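Local structure of PHO85 cyclin-10 (Saccharomyces cerevisiae, 4KRD) at residues K44-L49 and V104-I109; D110-T115 and H134-A139; K146-F151 and L185-R190. The protein acts as the cyclin partner of the kinase PHO85, forming a holoenzyme that phosphorylates and negatively regulates glycogen synthase GSY2. All coordinates share one frame; numbering follows the deposited sequence.

Contact 1. Residues K44-L49 and V104-I109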
# COMPACT_ATOMS: atom_id res chain seq x y z
N LYS B 44 -7.76 2.43 24.93
CA LYS B 44 -7.89 1.78 26.23
C LYS B 44 -9.32 1.34 26.53
O LYS B 44 -9.56 0.22 26.99
CB LYS B 44 -7.37 2.70 27.33
N GLU B 45 -10.29 2.21 26.26
CA GLU B 45 -11.68 1.90 26.60
C GLU B 45 -12.25 0.78 25.73
O GLU B 45 -13.06 -0.03 26.20
CB GLU B 45 -12.55 3.16 26.52
CG GLU B 45 -13.90 3.01 27.18
CD GLU B 45 -14.77 4.25 27.01
OE1 GLU B 45 -14.27 5.25 26.46
OE2 GLU B 45 -15.95 4.22 27.42
N THR B 46 -11.81 0.71 24.48
CA THR B 46 -12.20 -0.39 23.60
C THR B 46 -11.72 -1.71 24.18
O THR B 46 -12.46 -2.70 24.21
CB THR B 46 -11.63 -0.21 22.17
OG1 THR B 46 -12.12 1.01 21.60
CG2 THR B 46 -12.02 -1.38 21.27
N ILE B 47 -10.47 -1.72 24.64
CA ILE B 47 -9.94 -2.91 25.29
C ILE B 47 -10.76 -3.29 26.53
O ILE B 47 -11.13 -4.45 26.72
CB ILE B 47 -8.47 -2.72 25.69
CG1 ILE B 47 -7.60 -2.66 24.42
CG2 ILE B 47 -8.04 -3.89 26.57
CD1 ILE B 47 -6.24 -1.99 24.62
N GLU B 48 -11.06 -2.31 27.37
CA GLU B 48 -11.85 -2.59 28.57
C GLU B 48 -13.21 -3.18 28.24
O GLU B 48 -13.65 -4.10 28.92
CB GLU B 48 -11.97 -1.34 29.45
CG GLU B 48 -10.65 -0.96 30.08
CD GLU B 48 -10.68 0.39 30.78
OE1 GLU B 48 -11.79 0.97 30.93
OE2 GLU B 48 -9.59 0.88 31.17
N LEU B 49 -13.87 -2.68 27.20
CA LEU B 49 -15.19 -3.20 26.83
C LEU B 49 -15.12 -4.59 26.21
O LEU B 49 -15.97 -5.44 26.47
CB LEU B 49 -15.95 -2.22 25.94
CG LEU B 49 -16.31 -0.92 26.65
CD1 LEU B 49 -16.89 0.10 25.70
CD2 LEU B 49 -17.27 -1.19 27.82
N VAL B 104 -5.97 3.72 14.13
CA VAL B 104 -5.74 2.50 13.36
C VAL B 104 -5.50 1.31 14.28
O VAL B 104 -6.00 0.20 14.04
CB VAL B 104 -4.57 2.66 12.34
CG1 VAL B 104 -4.17 1.31 11.78
CG2 VAL B 104 -4.96 3.62 11.18
N ALA B 105 -4.74 1.52 15.35
CA ALA B 105 -4.51 0.47 16.34
C ALA B 105 -5.82 -0.02 16.91
O ALA B 105 -6.02 -1.23 17.12
CB ALA B 105 -3.60 0.98 17.47
N THR B 106 -6.71 0.93 17.19
CA THR B 106 -8.01 0.58 17.74
C THR B 106 -8.83 -0.23 16.73
O THR B 106 -9.47 -1.22 17.09
CB THR B 106 -8.81 1.82 18.18
OG1 THR B 106 -8.06 2.56 19.15
CG2 THR B 106 -10.17 1.41 18.80
N PHE B 107 -8.79 0.17 15.47
CA PHE B 107 -9.53 -0.56 14.46
C PHE B 107 -8.99 -1.96 14.25
O PHE B 107 -9.75 -2.88 13.95
CB PHE B 107 -9.58 0.18 13.10
CG PHE B 107 -10.47 -0.52 12.12
CD1 PHE B 107 -11.85 -0.34 12.17
CD2 PHE B 107 -9.95 -1.40 11.18
CE1 PHE B 107 -12.70 -1.00 11.29
CE2 PHE B 107 -10.80 -2.09 10.30
CZ PHE B 107 -12.17 -1.88 10.36
N LEU B 108 -7.68 -2.14 14.41
CA LEU B 108 -7.09 -3.48 14.29
C LEU B 108 -7.66 -4.42 15.37
O LEU B 108 -8.00 -5.58 15.09
CB LEU B 108 -5.55 -3.43 14.36
CG LEU B 108 -4.84 -2.73 13.20
CD1 LEU B 108 -3.31 -2.70 13.41
CD2 LEU B 108 -5.18 -3.39 11.86
N ILE B 109 -7.78 -3.93 16.60
CA ILE B 109 -8.36 -4.77 17.63
C ILE B 109 -9.87 -4.96 17.41
O ILE B 109 -10.40 -6.06 17.63
CB ILE B 109 -8.03 -4.27 19.07
CG1 ILE B 109 -8.59 -2.87 19.31
CG2 ILE B 109 -6.52 -4.29 19.31
CD1 ILE B 109 -8.62 -2.50 20.80

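Contact 2. Residues D110-T115 and H134-A139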
# COMPACT_ATOMS: atom_id res chain seq x y z
N ASP B 110 -10.55 -3.91 16.96
CA ASP B 110 -11.96 -3.96 16.51
C ASP B 110 -12.18 -5.09 15.53
O ASP B 110 -13.11 -5.87 15.66
CB ASP B 110 -12.36 -2.67 15.77
CG ASP B 110 -12.63 -1.49 16.69
OD1 ASP B 110 -13.02 -1.71 17.86
OD2 ASP B 110 -12.48 -0.34 16.22
N THR B 111 -11.34 -5.15 14.49
CA THR B 111 -11.58 -6.12 13.44
C THR B 111 -11.16 -7.53 13.84
O THR B 111 -11.67 -8.52 13.30
CB THR B 111 -10.94 -5.66 12.09
OG1 THR B 111 -11.50 -6.41 11.01
CG2 THR B 111 -9.44 -5.84 12.14
N LEU B 112 -10.25 -7.64 14.80
CA LEU B 112 -9.90 -8.95 15.33
C LEU B 112 -11.05 -9.54 16.17
O LEU B 112 -11.36 -10.74 16.09
CB LEU B 112 -8.61 -8.86 16.16
CG LEU B 112 -8.09 -10.13 16.86
CD1 LEU B 112 -8.02 -11.33 15.90
CD2 LEU B 112 -6.74 -9.88 17.56
N PHE B 113 -11.68 -8.69 16.98
CA PHE B 113 -12.60 -9.23 18.01
C PHE B 113 -14.08 -9.11 17.67
O PHE B 113 -14.91 -9.79 18.27
CB PHE B 113 -12.30 -8.59 19.38
CG PHE B 113 -10.99 -9.02 19.98
CD1 PHE B 113 -10.87 -10.28 20.54
CD2 PHE B 113 -9.88 -8.20 19.94
CE1 PHE B 113 -9.66 -10.70 21.07
CE2 PHE B 113 -8.67 -8.62 20.48
CZ PHE B 113 -8.57 -9.87 21.04
N LEU B 114 -14.42 -8.25 16.72
CA LEU B 114 -15.82 -7.95 16.40
C LEU B 114 -16.17 -8.18 14.93
O LEU B 114 -15.37 -7.87 14.03
CB LEU B 114 -16.14 -6.49 16.73
CG LEU B 114 -16.01 -6.04 18.19
CD1 LEU B 114 -15.94 -4.51 18.28
CD2 LEU B 114 -17.16 -6.58 19.02
N THR B 115 -17.38 -8.68 14.71
CA THR B 115 -17.99 -8.62 13.39
C THR B 115 -19.46 -8.19 13.54
O THR B 115 -19.88 -7.79 14.64
CB THR B 115 -17.89 -10.00 12.67
OG1 THR B 115 -18.33 -9.88 11.32
CG2 THR B 115 -18.75 -11.03 13.39
N HIS B 134 -1.41 -6.77 27.19
CA HIS B 134 -0.13 -6.08 27.09
C HIS B 134 0.56 -6.31 25.73
O HIS B 134 1.01 -5.37 25.06
CB HIS B 134 0.78 -6.53 28.24
CG HIS B 134 2.06 -5.76 28.34
ND1 HIS B 134 3.28 -6.30 27.97
CD2 HIS B 134 2.32 -4.50 28.75
CE1 HIS B 134 4.23 -5.41 28.17
NE2 HIS B 134 3.68 -4.30 28.64
N ARG B 135 0.63 -7.57 25.32
CA ARG B 135 1.28 -7.92 24.06
C ARG B 135 0.43 -7.52 22.86
O ARG B 135 0.96 -7.25 21.79
CB ARG B 135 1.60 -9.42 24.02
CG ARG B 135 2.74 -9.82 24.95
CD ARG B 135 3.06 -11.30 24.82
NE ARG B 135 4.21 -11.68 25.63
CZ ARG B 135 4.76 -12.89 25.63
NH1 ARG B 135 4.28 -13.84 24.84
NH2 ARG B 135 5.81 -13.14 26.40
N MET B 136 -0.89 -7.49 23.05
CA MET B 136 -1.81 -7.03 22.00
C MET B 136 -1.60 -5.55 21.68
O MET B 136 -1.63 -5.14 20.52
CB MET B 136 -3.26 -7.28 22.41
CG MET B 136 -4.29 -6.87 21.37
SD MET B 136 -4.21 -7.82 19.83
CE MET B 136 -4.57 -9.47 20.44
N ILE B 137 -1.40 -4.75 22.72
CA ILE B 137 -1.12 -3.32 22.56
C ILE B 137 0.16 -3.09 21.78
O ILE B 137 0.21 -2.29 20.85
CB ILE B 137 -1.03 -2.62 23.93
CG1 ILE B 137 -2.43 -2.49 24.54
CG2 ILE B 137 -0.38 -1.26 23.81
CD1 ILE B 137 -2.44 -2.11 26.02
N ILE B 138 1.21 -3.80 22.17
CA ILE B 138 2.48 -3.76 21.46
C ILE B 138 2.30 -4.03 19.96
O ILE B 138 2.74 -3.24 19.12
CB ILE B 138 3.45 -4.78 22.07
CG1 ILE B 138 3.81 -4.37 23.50
CG2 ILE B 138 4.72 -4.89 21.24
CD1 ILE B 138 4.79 -5.30 24.16
N ALA B 139 1.65 -5.13 19.62
CA ALA B 139 1.45 -5.52 18.22
C ALA B 139 0.61 -4.53 17.42
O ALA B 139 0.95 -4.17 16.28
CB ALA B 139 0.83 -6.92 18.14

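Contact 3. Residues K146-F151 and L185-R190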
# COMPACT_ATOMS: atom_id res chain seq x y z
N LYS B 146 3.39 0.82 10.79
CA LYS B 146 3.90 0.28 9.53
C LYS B 146 2.87 0.38 8.39
O LYS B 146 3.25 0.47 7.22
CB LYS B 146 4.38 -1.16 9.72
CG LYS B 146 5.70 -1.25 10.46
CD LYS B 146 6.31 -2.64 10.46
CE LYS B 146 7.70 -2.62 11.09
NZ LYS B 146 8.35 -3.95 11.12
N LEU B 147 1.59 0.34 8.73
CA LEU B 147 0.51 0.60 7.78
C LEU B 147 0.41 2.07 7.38
O LEU B 147 -0.15 2.41 6.34
CB LEU B 147 -0.83 0.20 8.39
CG LEU B 147 -1.15 -1.28 8.53
CD1 LEU B 147 -2.41 -1.44 9.38
CD2 LEU B 147 -1.34 -1.92 7.18
N LEU B 148 0.94 2.95 8.22
CA LEU B 148 0.67 4.39 8.10
C LEU B 148 1.86 5.26 7.70
O LEU B 148 1.73 6.18 6.90
CB LEU B 148 0.16 4.94 9.44
CG LEU B 148 -1.31 4.73 9.76
CD1 LEU B 148 -1.55 5.05 11.23
CD2 LEU B 148 -2.16 5.62 8.86
N GLU B 149 3.01 4.99 8.30
CA GLU B 149 4.13 5.92 8.16
C GLU B 149 5.21 5.42 7.22
O GLU B 149 5.55 4.24 7.23
CB GLU B 149 4.73 6.22 9.53
CG GLU B 149 3.76 6.87 10.51
CD GLU B 149 3.53 8.34 10.24
OE1 GLU B 149 4.03 8.86 9.22
OE2 GLU B 149 2.85 8.99 11.06
N ASP B 150 5.77 6.31 6.41
CA ASP B 150 6.89 5.94 5.54
C ASP B 150 8.14 5.69 6.35
O ASP B 150 9.00 4.92 5.96
CB ASP B 150 7.15 7.02 4.50
CG ASP B 150 6.12 7.02 3.40
OD1 ASP B 150 5.47 5.98 3.19
OD2 ASP B 150 5.96 8.07 2.74
N PHE B 151 8.24 6.38 7.48
CA PHE B 151 9.35 6.13 8.39
C PHE B 151 8.80 5.72 9.76
O PHE B 151 7.93 6.38 10.32
CB PHE B 151 10.27 7.35 8.50
CG PHE B 151 10.96 7.70 7.20
CD1 PHE B 151 12.07 6.99 6.77
CD2 PHE B 151 10.48 8.72 6.40
CE1 PHE B 151 12.71 7.30 5.57
CE2 PHE B 151 11.10 9.04 5.20
CZ PHE B 151 12.22 8.33 4.79
N LEU B 185 -8.73 -4.66 5.70
CA LEU B 185 -7.79 -3.89 6.52
C LEU B 185 -7.33 -2.57 5.90
O LEU B 185 -6.53 -1.85 6.50
CB LEU B 185 -6.52 -4.70 6.74
CG LEU B 185 -6.60 -5.94 7.62
CD1 LEU B 185 -5.22 -6.57 7.76
CD2 LEU B 185 -7.16 -5.54 8.97
N MET B 186 -7.80 -2.26 4.71
CA MET B 186 -7.25 -1.11 4.01
C MET B 186 -7.46 0.19 4.79
O MET B 186 -8.58 0.53 5.13
CB MET B 186 -7.86 -1.01 2.62
CG MET B 186 -7.35 0.16 1.83
SD MET B 186 -8.09 0.13 0.20
CE MET B 186 -9.62 1.02 0.48
N VAL B 187 -6.37 0.90 5.09
CA VAL B 187 -6.50 2.18 5.77
C VAL B 187 -7.34 3.15 4.94
O VAL B 187 -7.16 3.28 3.73
CB VAL B 187 -5.13 2.82 6.05
CG1 VAL B 187 -5.32 4.26 6.54
CG2 VAL B 187 -4.34 1.99 7.06
N SER B 188 -8.30 3.79 5.60
CA SER B 188 -9.23 4.72 4.96
C SER B 188 -9.87 5.59 6.05
O SER B 188 -9.87 5.24 7.23
CB SER B 188 -10.35 3.94 4.26
OG SER B 188 -11.27 3.42 5.22
N ASN B 189 -10.44 6.72 5.63
CA ASN B 189 -11.15 7.61 6.54
C ASN B 189 -12.28 6.90 7.30
O ASN B 189 -12.49 7.16 8.49
CB ASN B 189 -11.68 8.85 5.80
CG ASN B 189 -10.56 9.74 5.27
OD1 ASN B 189 -9.39 9.56 5.57
ND2 ASN B 189 -10.94 10.73 4.46
N ARG B 190 -12.99 6.00 6.64
CA ARG B 190 -14.08 5.28 7.30
C ARG B 190 -13.59 4.33 8.39
O ARG B 190 -14.31 4.08 9.36
CB ARG B 190 -14.95 4.53 6.31
CG ARG B 190 -15.59 5.41 5.25
CD ARG B 190 -16.33 4.56 4.24
NE ARG B 190 -17.54 3.98 4.79
CZ ARG B 190 -18.02 2.79 4.46
NH1 ARG B 190 -17.37 2.04 3.58
NH2 ARG B 190 -19.15 2.36 5.00

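Contact 1. Residues K44-L49 and V104-I109
Thr-46 and Ile-47 on helix 36-54 meet Thr-106 and Ile-109 on helix 99-113 inside the helical bundle of the cyclin fold, the cyclin-domain part of PCL10 that makes up this chain. The two short segments run almost parallel, with their axes inclined by 15° and 10.1 Å apart at closest approach. The backbones come closest at the two threonines, whose CA atoms lie 7.3 Å apart.

The tight part is built round two methyl groups. Ile-109 CD1 sits 3.6 Å from Thr-46 CG2 and also reaches Ile-47, where CG1 is 3.8 Å away and the two isoleucine side chains cross at about a right angle. Ile-109 holds CG1 between its own backbone N and carbonyl carbon (chi1 62°), and from there CD1 projects across the interface to wedge against both neighbours. The other methyl, Thr-106 CG2, packs against Thr-46. Phe-43, one turn before Ile-47, covers Ala-105, Thr-106 and Ile-109, and Ile-47 also packs on Val-133 and Ile-137 of helix 130-148.

The solvent side of helix 36-54 is marked by Glu-48, which is exposed, and Glu-45, which is partly exposed and forms a salt bridge to Arg-203; neither takes part in the packing against helix 99-113. All four touching residues, by contrast, are buried.

Burial leaves two hydroxyls inside an apolar seam, and each is satisfied within its own helix: Thr-46 OG1 bonds to Asn-42 O and Thr-106 OG1 to Tyr-102 O. The hydroxyls of Thr-46 and Thr-106 stand 5.0 Å apart, OG1 to OG1, too far to pair, and Thr-46 OG1 instead lies 3.4 Å from the Thr-106 CG2 methyl.

Contact 2. Residues D110-T115 and H134-A139
Met-136 of helix 130-148 reaches with its terminal methyl to two consecutive residues at the end of helix 99-113, Leu-112 and Phe-113. Leucine and methionine meet tip to tip, Met-136 CE standing 3.6 Å from Leu-112 CD2, with Met-136 SD a little farther from the same methyl at 4.0 Å. The same CE approaches the end of the Phe-113 ring obliquely, 4.1 Å from CZ. Because the closest CA atoms, those of Leu-112 and Met-136, are 10.7 Å apart, the gap is spanned wholly by side chains.

The shape of Met-136 explains how one methyl serves both partners. CG extends anti to the backbone N (chi1 -179°), and the chain then bends at both chi2 (65°) and chi3 (62°), curling so that CE turns back toward the Met-136 CB side. Phe-113 is backed by its neighbour: Leu-112 CG lies 3.9 Å above one face of the ring, displaced toward the rim, so leucine and ring make a joint apolar surface.

Farther out, Leu-112 packs on Cys-179 and Val-180 of helix 166-180, Phe-113 on Leu-50 of helix 36-54, and Met-136 on Phe-74. The main chain places the pair as well. A last helical bond from Leu-114 N to Asp-110 O (2.9 Å) closes the helix just as the chain enters the short strand 114-116 of a two-stranded antiparallel sheet, and the backbone of Phe-113 is hydrogen-bonded to Lys-125 near the partner strand.

Both segments belong to the helical core of the cyclin fold, and all three contacting residues are buried. Met-136 SD lies 4.6 Å from Phe-113 CE2, farther than CE from CZ, so the methyl leads the approach to the ring, consistent with cohesion by dispersion and the burial of apolar surface.

Contact 3. Residues K146-F151 and L185-R190
Apolar packing is the direct link between the segments, and Val-187 carries it with one branch for each of two leucines. Its CG2 lies 4.2 Å from Leu-147 CB, while CG1 lies 4.1 Å from Leu-148 CD2, the latter two side chains crossing at about a right angle. With CG1 anti to its backbone N (chi1 171°), Val-187 spreads its methyls over neighbouring positions of the helix end. The two methyl contacts are at ordinary van der Waals separation. Between the backbones, the CA atoms of Leu-147 and Val-187 are 7.5 Å apart. Leu-185 stands farther back, its CB 5.9 Å from Leu-147 CD1. Leu-147 and Leu-148 both also touch Val-104 of helix 99-113.

In the cyclin fold of this protein the contact joins the C-terminal end of helix 130-148 to the loop between helix 166-180 and helix 189-203. Helical geometry stops at Glu-149 on one side, and on the other the next helix is just beginning.

Polar bonds of that helix start come next: Ser-188 is the N-cap, its OG accepting from Lys-191 N in the first turn, and the NZ of the same lysine is hydrogen-bonded to Met-186 O.

Ionic contacts lie on both segments, each with a partner elsewhere: Lys-146 pairs with Glu-173, and Arg-190 forms a salt bridge to Glu-18, tying the helix start to the N-terminal part of the chain. A second protein in the assembly, probably the partner kinase, also reaches both segments: on that other chain, basic side chains pair with Asp-150 OD1, and an acidic side chain accepts a hydrogen bond from Met-186 N.

How the contacts relate
Contacts 1 and 2 are neighbours in the core of the bundle, their centres about 7 Å apart, and both draw on helix 99-113. They touch directly: Ile-109 CG2 lies 4.0 Å from Met-136 CG, and Thr-46 CG2 lies 3.6 Å from Asp-110 OD1. Contact 3 is about 16 Å, centre to centre, from each of the others and nearer the periphery, where the second protein binds. It shares helix 130-148 with contact 2, and helix 99-113 bridges the distance, with Val-104 CG2 3.7 Å from Leu-148 CD1 and Thr-111 CG2 3.9 Å from Leu-185 CD2. Side-chain packing along helix 99-113 thus links the buried core with the face that meets the second protein, probably the kinase.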